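Local coordinates for uncharacterized hypothetical protein FTT_1539c (Francisella tularensis subsp. tularensis, PDB 4QVR) that is of unknown function but contains a DUF6844 domain, carries a probable signal sequence and may act outside the cytoplasm, at residues Ile77-Lys82 and Pro253-Val258; Gln129-Tyr134 and Val258-Gly263; Asp136-Ala141 and Gly314-Arg319; Lys428-Lys433 and Asn439-Val444. One frame throughout, in Å; residues are numbered along the deposited sequence.

How the contacts relate
Two antiparallel sheets organise the four contacts. Contacts 1 and 2 share strand 251-261, an outer strand of the three-stranded sheet, meeting at Val-258 with centres about 19 Å apart. Contacts 3 and 4 reach the four-stranded sheet: contact 3 at the approach to its outer strand 318-322, contact 4 between strands 440-448 and 424-433, with centres about 14 Å apart. The segments of contacts 1, 2 and 3 alternate along the chain, whereas contact 4 follows as a local hairpin. Contact 3 lies about 11 Å from contact 1, centre to centre, and Ser-81 with Asp-315 and Thr-256 with Gly-314 link them, so the N-terminal region, helix 134-159 and both sheets are interlocked.

Contact 1 of 4, residues Ile77-Lys82 and Pro253-Val258; sequences ISTDSK and PIKTFV
Lys-255 carries nearly the whole contact, sending its ammonium group from strand 251-261 into the turn that follows helix 67-78. Its CG lies anti to the backbone N (chi1 -175°) and the chain bends at chi2 (73°), which brings NZ to the loop although the strand itself stays farther off. Three bonds then grip the nitrogen. NZ donates to Thr-79 OG1 at 2.8 Å, and the two side chains meet at a slant. A second bond of 2.9 Å runs from NZ to the backbone oxygen Asp-80 O, with the donor above the carbonyl plane. The third joins NZ to Ser-81 OG, also at 2.9 Å. Both hydroxyls have other partners: Thr-79 OG1 bonds to Ala-76 O, and Ser-81 OG to the carboxylate of Asp-315. Next along the strand, Thr-256 OG1 bonds to Gly-314 O and Tyr-316 N, while Phe-257 packs on helix 94-108. At Val-258 the segments meet again through a water, which donates to Lys-82 O at 2.6 Å and accepts from Val-258 N at 3.0 Å. Three oxygens around one ammonium, none of them from a carboxylate, imply that the buried lysine is held by neutral dipoles; Asp-315, one shell out behind Ser-81, probably adds electrostatic support to a positive charge there.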
loop_
_atom_site.group_PDB
_atom_site.type_symbol
_atom_site.label_atom_id
_atom_site.label_comp_id
_atom_site.label_asym_id
_atom_site.label_seq_id
_atom_site.Cartn_x
_atom_site.Cartn_y
_atom_site.Cartn_z
ATOM N N ILE A 77 1.454 -12.359 8.947
ATOM C CA ILE A 77 0.729 -13.162 7.976
ATOM C C ILE A 77 -0.189 -14.182 8.683
ATOM O O ILE A 77 -1.347 -14.352 8.297
ATOM C CB ILE A 77 1.706 -13.920 7.043
ATOM C CG1 ILE A 77 2.422 -12.933 6.113
ATOM C CG2 ILE A 77 0.956 -14.953 6.216
ATOM C CD1 ILE A 77 3.517 -13.558 5.282
ATOM N N SER A 78 0.325 -14.821 9.735
ATOM C CA SER A 78 -0.420 -15.862 10.477
ATOM C C SER A 78 -1.579 -15.426 11.390
ATOM O O SER A 78 -2.393 -16.270 11.776
ATOM C CB SER A 78 0.553 -16.679 11.316
ATOM O OG SER A 78 1.520 -17.255 10.471
ATOM N N THR A 79 -1.650 -14.149 11.763
ATOM C CA THR A 79 -2.741 -13.673 12.640
ATOM C C THR A 79 -4.096 -13.748 11.924
ATOM O O THR A 79 -4.159 -13.566 10.716
ATOM C CB THR A 79 -2.544 -12.202 13.092
ATOM O OG1 THR A 79 -2.380 -11.361 11.937
ATOM C CG2 THR A 79 -1.333 -12.058 13.998
ATOM N N ASP A 80 -5.160 -14.037 12.678
ATOM C CA ASP A 80 -6.511 -14.099 12.112
ATOM C C ASP A 80 -6.910 -12.721 11.639
ATOM O O ASP A 80 -6.460 -11.732 12.218
ATOM C CB ASP A 80 -7.528 -14.601 13.149
ATOM C CG ASP A 80 -7.451 -16.113 13.373
ATOM O OD1 ASP A 80 -6.813 -16.807 12.548
ATOM O OD2 ASP A 80 -8.054 -16.609 14.363
ATOM N N SER A 81 -7.733 -12.664 10.585
ATOM C CA SER A 81 -8.233 -11.400 10.038
ATOM C C SER A 81 -9.757 -11.450 9.810
ATOM O O SER A 81 -10.262 -11.327 8.671
ATOM C CB SER A 81 -7.501 -11.026 8.742
ATOM O OG SER A 81 -6.099 -10.879 8.954
ATOM N N LYS A 82 -10.485 -11.621 10.909
ATOM C CA LYS A 82 -11.950 -11.667 10.880
ATOM C C LYS A 82 -12.527 -10.251 10.660
ATOM O O LYS A 82 -11.890 -9.266 11.007
ATOM C CB LYS A 82 -12.483 -12.228 12.215
ATOM C CG LYS A 82 -12.079 -13.670 12.522
ATOM C CD LYS A 82 -12.512 -14.071 13.930
ATOM C CE LYS A 82 -12.075 -15.481 14.295
ATOM N NZ LYS A 82 -12.741 -16.511 13.448
ATOM N N PRO A 253 2.703 -3.246 3.554
ATOM C CA PRO A 253 1.544 -3.440 4.440
ATOM C C PRO A 253 1.815 -4.615 5.337
ATOM O O PRO A 253 2.452 -5.586 4.899
ATOM C CB PRO A 253 0.383 -3.796 3.492
ATOM C CG PRO A 253 0.931 -3.781 2.106
ATOM C CD PRO A 253 2.350 -3.282 2.129
ATOM N N ILE A 254 1.356 -4.566 6.576
ATOM C CA ILE A 254 1.567 -5.719 7.444
ATOM C C ILE A 254 0.303 -6.282 8.033
ATOM O O ILE A 254 0.298 -7.440 8.431
ATOM C CB ILE A 254 2.626 -5.479 8.526
ATOM C CG1 ILE A 254 2.264 -4.290 9.396
ATOM C CG2 ILE A 254 3.998 -5.284 7.871
ATOM C CD1 ILE A 254 3.218 -4.153 10.557
ATOM N N LYS A 255 -0.768 -5.487 8.028
ATOM C CA LYS A 255 -2.034 -5.905 8.533
ATOM C C LYS A 255 -3.135 -5.040 7.935
ATOM O O LYS A 255 -2.971 -3.828 7.785
ATOM C CB LYS A 255 -2.031 -5.675 10.047
ATOM C CG LYS A 255 -3.265 -6.184 10.795
ATOM C CD LYS A 255 -3.235 -7.703 10.868
ATOM C CE LYS A 255 -4.573 -8.257 11.306
ATOM N NZ LYS A 255 -4.579 -9.726 11.203
ATOM N N THR A 256 -4.253 -5.661 7.557
ATOM C CA THR A 256 -5.402 -4.927 7.060
ATOM C C THR A 256 -6.582 -5.348 7.887
ATOM O O THR A 256 -6.546 -6.420 8.476
ATOM C CB THR A 256 -5.704 -5.205 5.598
ATOM O OG1 THR A 256 -5.693 -6.621 5.371
ATOM C CG2 THR A 256 -4.653 -4.571 4.719
ATOM N N PHE A 257 -7.618 -4.504 7.905
ATOM C CA PHE A 257 -8.853 -4.729 8.652
ATOM C C PHE A 257 -10.053 -4.245 7.841
ATOM O O PHE A 257 -9.944 -3.265 7.100
ATOM C CB PHE A 257 -8.879 -3.894 9.941
ATOM C CG PHE A 257 -7.788 -4.225 10.910
ATOM C CD1 PHE A 257 -7.968 -5.222 11.856
ATOM C CD2 PHE A 257 -6.611 -3.512 10.909
ATOM C CE1 PHE A 257 -6.970 -5.528 12.760
ATOM C CE2 PHE A 257 -5.616 -3.811 11.809
ATOM C CZ PHE A 257 -5.794 -4.824 12.728
ATOM N N VAL A 258 -11.191 -4.910 7.992
ATOM C CA VAL A 258 -12.389 -4.512 7.251
ATOM C C VAL A 258 -13.561 -4.293 8.185
ATOM O O VAL A 258 -13.728 -5.019 9.154
ATOM C CB VAL A 258 -12.792 -5.543 6.174
ATOM C CG1 VAL A 258 -13.110 -6.900 6.777
ATOM C CG2 VAL A 258 -13.986 -5.039 5.379
HETATM O O HOH W 1 -10.839 -7.424 9.559
#

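Contact 2 of 4, residues Gln129-Tyr134 and Val258-Gly263; sequences QTNSNY and VVEKDG
Asn-131 and Glu-260 supply the direct polar link, their side chains reaching toward one another. Asn-131 ND2 donates to Glu-260 OE1 at 3.1 Å, bent at the hydrogen (137°), and uses the syn lone pair of that oxygen. The acceptor sits 31° out of the amide plane, so the bond is not an ideal one, and Asn-131 OD1 is buried by the contact without a partner in the model. Water provides a second polar route: one molecule donates to Tyr-134 OH at 2.9 Å and to Glu-260 OE2 at 3.1 Å, so each carboxylate oxygen has its own tie to residues 129-134, OE1 directly and OE2 through the water. Van der Waals contact supplies the rest. The Glu-260 and Tyr-134 side chains cross at about a right angle, with Tyr-134 CE1 3.7 Å from Glu-260 CD. Val-258 CG2 meets the ring at its edge, 3.5 Å from Tyr-134 OH. Tyr-134 CG, anti to its own N (chi1 165°), carries the phenol across to the strand. Together these interactions fasten the turn between strand 117-126 and helix 134-159 to the end of strand 251-261, whose Val-259 packs against helix 94-108, while Tyr-134 also touches Met-313.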
loop_
_atom_site.group_PDB
_atom_site.type_symbol
_atom_site.label_atom_id
_atom_site.label_comp_id
_atom_site.label_asym_id
_atom_site.label_seq_id
_atom_site.Cartn_x
_atom_site.Cartn_y
_atom_site.Cartn_z
ATOM N N GLN A 129 -27.493 -1.817 -2.559
ATOM C CA GLN A 129 -28.634 -2.190 -1.708
ATOM C C GLN A 129 -28.582 -3.603 -1.135
ATOM O O GLN A 129 -28.801 -3.814 0.057
ATOM C CB GLN A 129 -29.933 -2.091 -2.533
ATOM C CG GLN A 129 -30.201 -0.741 -3.187
ATOM C CD GLN A 129 -30.344 0.396 -2.186
ATOM O OE1 GLN A 129 -30.276 0.191 -0.966
ATOM N NE2 GLN A 129 -30.556 1.611 -2.700
ATOM N N THR A 130 -28.329 -4.561 -2.020
ATOM C CA THR A 130 -28.267 -5.980 -1.683
ATOM C C THR A 130 -26.862 -6.429 -1.258
ATOM O O THR A 130 -26.633 -7.607 -0.980
ATOM C CB THR A 130 -28.720 -6.817 -2.901
ATOM O OG1 THR A 130 -27.850 -6.564 -4.014
ATOM C CG2 THR A 130 -30.161 -6.450 -3.301
ATOM N N ASN A 131 -25.927 -5.481 -1.235
ATOM C CA ASN A 131 -24.534 -5.720 -0.870
ATOM C C ASN A 131 -23.849 -6.749 -1.788
ATOM O O ASN A 131 -22.890 -7.409 -1.389
ATOM C CB ASN A 131 -24.436 -6.138 0.605
ATOM C CG ASN A 131 -23.041 -5.916 1.193
ATOM O OD1 ASN A 131 -22.316 -4.986 0.800
ATOM N ND2 ASN A 131 -22.667 -6.753 2.156
ATOM N N SER A 132 -24.340 -6.875 -3.022
ATOM C CA SER A 132 -23.756 -7.813 -3.984
ATOM C C SER A 132 -22.426 -7.320 -4.564
ATOM O O SER A 132 -21.689 -8.108 -5.137
ATOM C CB SER A 132 -24.734 -8.145 -5.129
ATOM O OG SER A 132 -25.031 -7.011 -5.934
ATOM N N ASN A 133 -22.110 -6.034 -4.424
ATOM C CA ASN A 133 -20.830 -5.527 -4.937
ATOM C C ASN A 133 -19.825 -5.299 -3.804
ATOM O O ASN A 133 -18.880 -4.541 -3.956
ATOM C CB ASN A 133 -21.026 -4.242 -5.751
ATOM C CG ASN A 133 -21.522 -3.096 -4.910
ATOM O OD1 ASN A 133 -21.940 -3.289 -3.775
ATOM N ND2 ASN A 133 -21.511 -1.905 -5.472
ATOM N N TYR A 134 -20.047 -5.972 -2.674
ATOM C CA TYR A 134 -19.191 -5.879 -1.527
ATOM C C TYR A 134 -17.718 -6.121 -1.856
ATOM O O TYR A 134 -16.863 -5.353 -1.448
ATOM C CB TYR A 134 -19.626 -6.885 -0.434
ATOM C CG TYR A 134 -18.555 -7.085 0.628
ATOM C CD1 TYR A 134 -18.327 -6.124 1.612
ATOM C CD2 TYR A 134 -17.738 -8.215 0.626
ATOM C CE1 TYR A 134 -17.329 -6.297 2.574
ATOM C CE2 TYR A 134 -16.721 -8.379 1.578
ATOM C CZ TYR A 134 -16.527 -7.419 2.558
ATOM O OH TYR A 134 -15.528 -7.587 3.530
ATOM N N VAL A 258 -11.191 -4.910 7.992
ATOM C CA VAL A 258 -12.389 -4.512 7.251
ATOM C C VAL A 258 -13.561 -4.293 8.185
ATOM O O VAL A 258 -13.728 -5.019 9.154
ATOM C CB VAL A 258 -12.792 -5.543 6.174
ATOM C CG1 VAL A 258 -13.110 -6.900 6.777
ATOM C CG2 VAL A 258 -13.986 -5.039 5.379
ATOM N N VAL A 259 -14.346 -3.257 7.902
ATOM C CA VAL A 259 -15.540 -2.967 8.660
ATOM C C VAL A 259 -16.680 -2.570 7.702
ATOM O O VAL A 259 -16.470 -1.836 6.743
ATOM C CB VAL A 259 -15.342 -1.794 9.650
ATOM C CG1 VAL A 259 -16.625 -1.530 10.441
ATOM C CG2 VAL A 259 -14.251 -2.079 10.626
ATOM N N GLU A 260 -17.873 -3.067 7.966
ATOM C CA GLU A 260 -19.055 -2.658 7.212
ATOM C C GLU A 260 -19.971 -1.848 8.123
ATOM O O GLU A 260 -20.378 -2.316 9.207
ATOM C CB GLU A 260 -19.829 -3.844 6.659
ATOM C CG GLU A 260 -19.059 -4.713 5.688
ATOM C CD GLU A 260 -19.938 -5.806 5.115
ATOM O OE1 GLU A 260 -20.909 -5.485 4.387
ATOM O OE2 GLU A 260 -19.638 -6.987 5.386
ATOM N N LYS A 261 -20.235 -0.615 7.713
ATOM C CA LYS A 261 -21.162 0.255 8.419
ATOM C C LYS A 261 -21.794 1.285 7.528
ATOM O O LYS A 261 -21.178 1.775 6.604
ATOM C CB LYS A 261 -20.542 0.940 9.645
ATOM C CG LYS A 261 -20.837 0.186 10.933
ATOM C CD LYS A 261 -20.774 1.060 12.172
ATOM C CE LYS A 261 -21.259 0.261 13.378
ATOM N NZ LYS A 261 -21.253 1.016 14.670
ATOM N N ASP A 262 -23.056 1.563 7.812
ATOM C CA ASP A 262 -23.801 2.596 7.136
ATOM C C ASP A 262 -23.742 2.515 5.626
ATOM O O ASP A 262 -23.462 3.501 4.956
ATOM C CB ASP A 262 -23.272 3.951 7.619
ATOM C CG ASP A 262 -23.445 4.133 9.127
ATOM O OD1 ASP A 262 -24.611 4.028 9.609
ATOM O OD2 ASP A 262 -22.425 4.385 9.821
ATOM N N GLY A 263 -23.997 1.336 5.085
ATOM C CA GLY A 263 -23.972 1.166 3.635
ATOM C C GLY A 263 -22.595 1.241 2.977
ATOM O O GLY A 263 -22.515 1.314 1.755
HETATM O O HOH W 2 -16.817 -7.983 6.139
#

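Contact 3 of 4, residues Asp136-Ala141 and Gly314-Arg319; sequences DSAQLA and GDYGIR
Tyr-316 joins the loop entering strand 318-322, an outer strand of the four-stranded antiparallel sheet, to helix 134-159 by laying its phenol against Ala-138 and Gln-139. From CB the ring swings with CG anti to the carbonyl carbon (chi1 -76°), which carries it toward the helix. Along one edge, CD2 meets Gln-139 OE1 at 3.4 Å, and CE2 lies 3.7 Å from the same oxygen; this approach is in the ring plane, as is that of Gly-314 O beside CD1. The amide and ring planes are only 24° apart, and the two side chains lie alongside, antiparallel in sense. Farther out, CZ packs on the helix at 3.7 Å from Ala-138 CB. At the tip, the 3.0 Å approach of Tyr-316 OH to Ala-138 CB is shorter than a normal contact, and its exact value is doubtful.

The Gln-139 amide is fixed from several sides, since its NE2 bonds to Asn-363 and Glu-143 while a water donates to OE1 at 2.8 Å and accepts from Gly-317 N. Ile-267 of strand 264-273 also touches the Tyr-316 ring. Arg-319 folds back to brace the loop: its NH1 donates to Tyr-316 O at 2.9 Å and to Ile-318 O at 2.8 Å, the latter oxygen lying in the guanidinium plane.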
loop_
_atom_site.group_PDB
_atom_site.type_symbol
_atom_site.label_atom_id
_atom_site.label_comp_id
_atom_site.label_asym_id
_atom_site.label_seq_id
_atom_site.Cartn_x
_atom_site.Cartn_y
_atom_site.Cartn_z
ATOM N N ASP A 136 -16.001 -5.874 -4.687
ATOM C CA ASP A 136 -15.457 -4.831 -5.529
ATOM C C ASP A 136 -15.292 -3.549 -4.751
ATOM O O ASP A 136 -14.308 -2.835 -4.928
ATOM C CB ASP A 136 -16.383 -4.567 -6.733
ATOM C CG ASP A 136 -16.346 -5.689 -7.765
ATOM O OD1 ASP A 136 -15.309 -6.385 -7.868
ATOM O OD2 ASP A 136 -17.339 -5.849 -8.502
ATOM N N SER A 137 -16.269 -3.257 -3.895
ATOM C CA SER A 137 -16.248 -2.068 -3.104
ATOM C C SER A 137 -15.150 -2.145 -2.043
ATOM O O SER A 137 -14.443 -1.159 -1.801
ATOM C CB SER A 137 -17.615 -1.825 -2.462
ATOM O OG SER A 137 -18.579 -1.560 -3.446
ATOM N N ALA A 138 -14.993 -3.313 -1.437
ATOM C CA ALA A 138 -13.961 -3.503 -0.425
ATOM C C ALA A 138 -12.578 -3.383 -1.035
ATOM O O ALA A 138 -11.690 -2.774 -0.454
ATOM C CB ALA A 138 -14.133 -4.847 0.276
ATOM N N GLN A 139 -12.382 -3.962 -2.209
ATOM C CA GLN A 139 -11.078 -3.875 -2.848
ATOM C C GLN A 139 -10.748 -2.419 -3.193
ATOM O O GLN A 139 -9.623 -1.986 -3.040
ATOM C CB GLN A 139 -11.048 -4.729 -4.093
ATOM C CG GLN A 139 -9.753 -4.611 -4.904
ATOM C CD GLN A 139 -8.549 -5.092 -4.152
ATOM O OE1 GLN A 139 -8.681 -5.747 -3.105
ATOM N NE2 GLN A 139 -7.355 -4.806 -4.682
ATOM N N LEU A 140 -11.734 -1.672 -3.678
ATOM C CA LEU A 140 -11.520 -0.274 -4.005
ATOM C C LEU A 140 -11.111 0.485 -2.730
ATOM O O LEU A 140 -10.220 1.337 -2.728
ATOM C CB LEU A 140 -12.807 0.313 -4.571
ATOM C CG LEU A 140 -12.737 1.817 -4.815
ATOM C CD1 LEU A 140 -11.766 2.107 -5.936
ATOM C CD2 LEU A 140 -14.094 2.378 -5.155
ATOM N N ALA A 141 -11.809 0.188 -1.648
ATOM C CA ALA A 141 -11.551 0.816 -0.357
ATOM C C ALA A 141 -10.099 0.554 0.100
ATOM O O ALA A 141 -9.428 1.458 0.630
ATOM C CB ALA A 141 -12.558 0.305 0.669
ATOM N N GLY A 314 -10.490 -10.229 6.112
ATOM C CA GLY A 314 -9.898 -8.908 6.322
ATOM C C GLY A 314 -8.577 -8.688 5.675
ATOM O O GLY A 314 -8.043 -7.594 5.747
ATOM N N ASP A 315 -8.066 -9.733 5.026
ATOM C CA ASP A 315 -6.803 -9.717 4.337
ATOM C C ASP A 315 -6.879 -9.162 2.901
ATOM O O ASP A 315 -7.449 -9.779 1.986
ATOM C CB ASP A 315 -6.242 -11.119 4.274
ATOM C CG ASP A 315 -5.847 -11.669 5.658
ATOM O OD1 ASP A 315 -5.453 -10.871 6.550
ATOM O OD2 ASP A 315 -5.894 -12.924 5.826
ATOM N N TYR A 316 -6.248 -8.007 2.727
ATOM C CA TYR A 316 -6.150 -7.312 1.462
ATOM C C TYR A 316 -4.675 -6.942 1.178
ATOM O O TYR A 316 -3.841 -6.837 2.116
ATOM C CB TYR A 316 -7.008 -6.052 1.528
ATOM C CG TYR A 316 -8.474 -6.341 1.412
ATOM C CD1 TYR A 316 -9.209 -6.747 2.508
ATOM C CD2 TYR A 316 -9.125 -6.237 0.192
ATOM C CE1 TYR A 316 -10.562 -7.033 2.392
ATOM C CE2 TYR A 316 -10.478 -6.528 0.075
ATOM C CZ TYR A 316 -11.178 -6.936 1.183
ATOM O OH TYR A 316 -12.517 -7.242 1.086
ATOM N N GLY A 317 -4.351 -6.758 -0.096
ATOM C CA GLY A 317 -3.017 -6.349 -0.481
ATOM C C GLY A 317 -2.013 -7.455 -0.581
ATOM O O GLY A 317 -2.374 -8.617 -0.789
ATOM N N ILE A 318 -0.740 -7.077 -0.460
ATOM C CA ILE A 318 0.367 -8.011 -0.537
ATOM C C ILE A 318 1.097 -8.080 0.797
ATOM O O ILE A 318 0.955 -7.190 1.652
ATOM C CB ILE A 318 1.356 -7.617 -1.656
ATOM C CG1 ILE A 318 2.176 -6.373 -1.305
ATOM C CG2 ILE A 318 0.610 -7.374 -2.944
ATOM C CD1 ILE A 318 3.336 -6.659 -0.381
ATOM N N ARG A 319 1.844 -9.164 0.986
ATOM C CA ARG A 319 2.652 -9.357 2.188
ATOM C C ARG A 319 3.945 -9.999 1.776
ATOM O O ARG A 319 3.986 -10.723 0.793
ATOM C CB ARG A 319 1.989 -10.320 3.188
ATOM C CG ARG A 319 0.633 -9.913 3.746
ATOM C CD ARG A 319 0.693 -8.694 4.662
ATOM N NE ARG A 319 -0.650 -8.448 5.125
ATOM C CZ ARG A 319 -1.561 -7.755 4.472
ATOM N NH1 ARG A 319 -1.271 -7.136 3.335
ATOM N NH2 ARG A 319 -2.776 -7.657 4.983
HETATM O O HOH W 3 -6.789 -7.396 -1.861
#

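Contact 4 of 4, residues Lys428-Lys433 and Asn439-Val444; sequences KRWRYK and NIVYGV
Trp-430 pairs with Gly-443 and Tyr-432 with Val-441, the two hydrogen-bonded pairs between residues 428-433 and 439-444 of this antiparallel beta hairpin. Trp-430 N donates to Gly-443 O at 3.1 Å, and Gly-443 N returns a bond to Trp-430 O at 3.0 Å. The next pair is shorter: Tyr-432 N to Val-441 O and Val-441 N to Tyr-432 O both measure 2.8 Å, the second nearly straight at 170°. A water bridges the indole to the partner strand, accepting from Trp-430 NE1 and donating to Val-444 O. Packing begins where the indole folds back over the partner strand, because Trp-430 CG stands between the backbone N and the carbonyl carbon (chi1 57°). Gly-443 CA then lies over its five-membered ring in a CH-pi contact, 3.7 Å from the centroid and 24° off the normal; the glycine has no side chain to obstruct the ring. Farther along the ring, Trp-430 CH2 reaches Val-441 CG1 at 4.0 Å. On the other face, Arg-431 extends beside Tyr-442, and Ile-440 CG2 sits 3.6 Å from Arg-431 CG and also under one face of the Tyr-442 ring. Strand 440-448 is flanked by 328-337 on its far side. Met-312 and Met-313 pack on Trp-430, on the side of the sheet it shares with Tyr-432, while Tyr-353 of helix 349-370 meets Tyr-442 edge-to-face and Arg-429 by cation-pi.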
loop_
_atom_site.group_PDB
_atom_site.type_symbol
_atom_site.label_atom_id
_atom_site.label_comp_id
_atom_site.label_asym_id
_atom_site.label_seq_id
_atom_site.Cartn_x
_atom_site.Cartn_y
_atom_site.Cartn_z
ATOM N N LYS A 428 -3.677 -21.006 -1.412
ATOM C CA LYS A 428 -4.811 -21.098 -0.510
ATOM C C LYS A 428 -6.065 -20.670 -1.236
ATOM O O LYS A 428 -6.035 -19.782 -2.077
ATOM C CB LYS A 428 -4.571 -20.184 0.702
ATOM C CG LYS A 428 -5.652 -20.156 1.774
ATOM C CD LYS A 428 -5.766 -21.453 2.540
ATOM C CE LYS A 428 -6.782 -21.303 3.668
ATOM N NZ LYS A 428 -7.030 -22.598 4.359
ATOM N N ARG A 429 -7.160 -21.339 -0.924
ATOM C CA ARG A 429 -8.465 -21.030 -1.485
ATOM C C ARG A 429 -9.402 -21.174 -0.296
ATOM O O ARG A 429 -9.162 -22.005 0.575
ATOM C CB ARG A 429 -8.814 -21.996 -2.610
ATOM C CG ARG A 429 -7.887 -21.861 -3.817
ATOM C CD ARG A 429 -7.694 -23.170 -4.556
ATOM N NE ARG A 429 -8.840 -23.594 -5.347
ATOM C CZ ARG A 429 -8.956 -23.423 -6.663
ATOM N NH1 ARG A 429 -10.042 -23.864 -7.291
ATOM N NH2 ARG A 429 -7.989 -22.819 -7.360
ATOM N N TRP A 430 -10.404 -20.313 -0.213
ATOM C CA TRP A 430 -11.366 -20.365 0.873
ATOM C C TRP A 430 -12.708 -19.822 0.403
ATOM O O TRP A 430 -12.809 -19.179 -0.632
ATOM C CB TRP A 430 -10.865 -19.584 2.083
ATOM C CG TRP A 430 -10.547 -18.140 1.785
ATOM C CD1 TRP A 430 -9.345 -17.640 1.368
ATOM C CD2 TRP A 430 -11.433 -17.011 1.903
ATOM N NE1 TRP A 430 -9.417 -16.274 1.208
ATOM C CE2 TRP A 430 -10.690 -15.860 1.536
ATOM C CE3 TRP A 430 -12.761 -16.859 2.291
ATOM C CZ2 TRP A 430 -11.243 -14.587 1.543
ATOM C CZ3 TRP A 430 -13.315 -15.590 2.284
ATOM C CH2 TRP A 430 -12.549 -14.465 1.921
ATOM N N ARG A 431 -13.717 -20.057 1.214
ATOM C CA ARG A 431 -15.072 -19.720 0.895
ATOM C C ARG A 431 -15.768 -19.328 2.177
ATOM O O ARG A 431 -15.620 -19.974 3.216
ATOM C CB ARG A 431 -15.714 -20.967 0.297
ATOM C CG ARG A 431 -17.174 -20.871 -0.089
ATOM C CD ARG A 431 -17.647 -22.208 -0.625
ATOM N NE ARG A 431 -19.098 -22.258 -0.811
ATOM C CZ ARG A 431 -19.959 -22.388 0.190
ATOM N NH1 ARG A 431 -21.262 -22.434 -0.054
ATOM N NH2 ARG A 431 -19.523 -22.449 1.449
ATOM N N TYR A 432 -16.524 -18.260 2.112
ATOM C CA TYR A 432 -17.205 -17.803 3.276
ATOM C C TYR A 432 -18.587 -17.302 2.907
ATOM O O TYR A 432 -18.732 -16.383 2.111
ATOM C CB TYR A 432 -16.378 -16.715 3.954
ATOM C CG TYR A 432 -17.049 -16.148 5.188
ATOM C CD1 TYR A 432 -17.305 -16.954 6.285
ATOM C CD2 TYR A 432 -17.421 -14.808 5.253
ATOM C CE1 TYR A 432 -17.923 -16.453 7.410
ATOM C CE2 TYR A 432 -18.043 -14.290 6.377
ATOM C CZ TYR A 432 -18.285 -15.119 7.458
ATOM O OH TYR A 432 -18.887 -14.625 8.594
ATOM N N LYS A 433 -19.606 -17.942 3.451
ATOM C CA LYS A 433 -20.976 -17.504 3.210
ATOM C C LYS A 433 -21.232 -16.411 4.222
ATOM O O LYS A 433 -20.979 -16.601 5.405
ATOM C CB LYS A 433 -21.967 -18.638 3.384
ATOM C CG LYS A 433 -23.361 -18.276 2.892
ATOM C CD LYS A 433 -24.242 -19.495 2.699
ATOM C CE LYS A 433 -25.515 -19.109 1.956
ATOM N NZ LYS A 433 -26.353 -20.277 1.550
ATOM N N ASN A 439 -25.299 -14.747 0.075
ATOM C CA ASN A 439 -24.087 -14.475 -0.677
ATOM C C ASN A 439 -22.867 -15.215 -0.149
ATOM O O ASN A 439 -22.774 -15.562 1.034
ATOM C CB ASN A 439 -23.807 -12.974 -0.734
ATOM C CG ASN A 439 -24.847 -12.220 -1.539
ATOM O OD1 ASN A 439 -25.938 -12.744 -1.841
ATOM N ND2 ASN A 439 -24.519 -10.982 -1.897
ATOM N N ILE A 440 -21.926 -15.430 -1.055
ATOM C CA ILE A 440 -20.732 -16.161 -0.769
ATOM C C ILE A 440 -19.546 -15.407 -1.324
ATOM O O ILE A 440 -19.614 -14.859 -2.426
ATOM C CB ILE A 440 -20.767 -17.540 -1.453
ATOM C CG1 ILE A 440 -22.063 -18.271 -1.099
ATOM C CG2 ILE A 440 -19.531 -18.371 -1.083
ATOM C CD1 ILE A 440 -22.281 -19.522 -1.916
ATOM N N VAL A 441 -18.467 -15.394 -0.545
ATOM C CA VAL A 441 -17.241 -14.770 -0.935
ATOM C C VAL A 441 -16.193 -15.860 -1.084
ATOM O O VAL A 441 -16.069 -16.753 -0.249
ATOM C CB VAL A 441 -16.793 -13.739 0.115
ATOM C CG1 VAL A 441 -15.520 -13.023 -0.329
ATOM C CG2 VAL A 441 -17.917 -12.744 0.349
ATOM N N TYR A 442 -15.462 -15.795 -2.180
ATOM C CA TYR A 442 -14.403 -16.725 -2.448
ATOM C C TYR A 442 -13.119 -15.963 -2.348
ATOM O O TYR A 442 -13.097 -14.744 -2.540
ATOM C CB TYR A 442 -14.555 -17.290 -3.851
ATOM C CG TYR A 442 -15.838 -18.047 -4.040
ATOM C CD1 TYR A 442 -15.907 -19.401 -3.771
ATOM C CD2 TYR A 442 -16.992 -17.395 -4.463
ATOM C CE1 TYR A 442 -17.089 -20.098 -3.933
ATOM C CE2 TYR A 442 -18.176 -18.073 -4.629
ATOM C CZ TYR A 442 -18.221 -19.425 -4.367
ATOM O OH TYR A 442 -19.399 -20.098 -4.529
ATOM N N GLY A 443 -12.035 -16.658 -2.062
ATOM C CA GLY A 443 -10.767 -15.981 -1.968
ATOM C C GLY A 443 -9.624 -16.872 -2.325
ATOM O O GLY A 443 -9.757 -18.105 -2.338
ATOM N N VAL A 444 -8.502 -16.239 -2.640
ATOM C CA VAL A 444 -7.271 -16.943 -2.962
ATOM C C VAL A 444 -6.109 -16.196 -2.347
ATOM O O VAL A 444 -6.222 -14.999 -2.003
ATOM C CB VAL A 444 -7.001 -17.033 -4.490
ATOM C CG1 VAL A 444 -8.059 -17.874 -5.191
ATOM C CG2 VAL A 444 -6.940 -15.647 -5.110
HETATM O O HOH W 4 -7.417 -14.431 0.500
#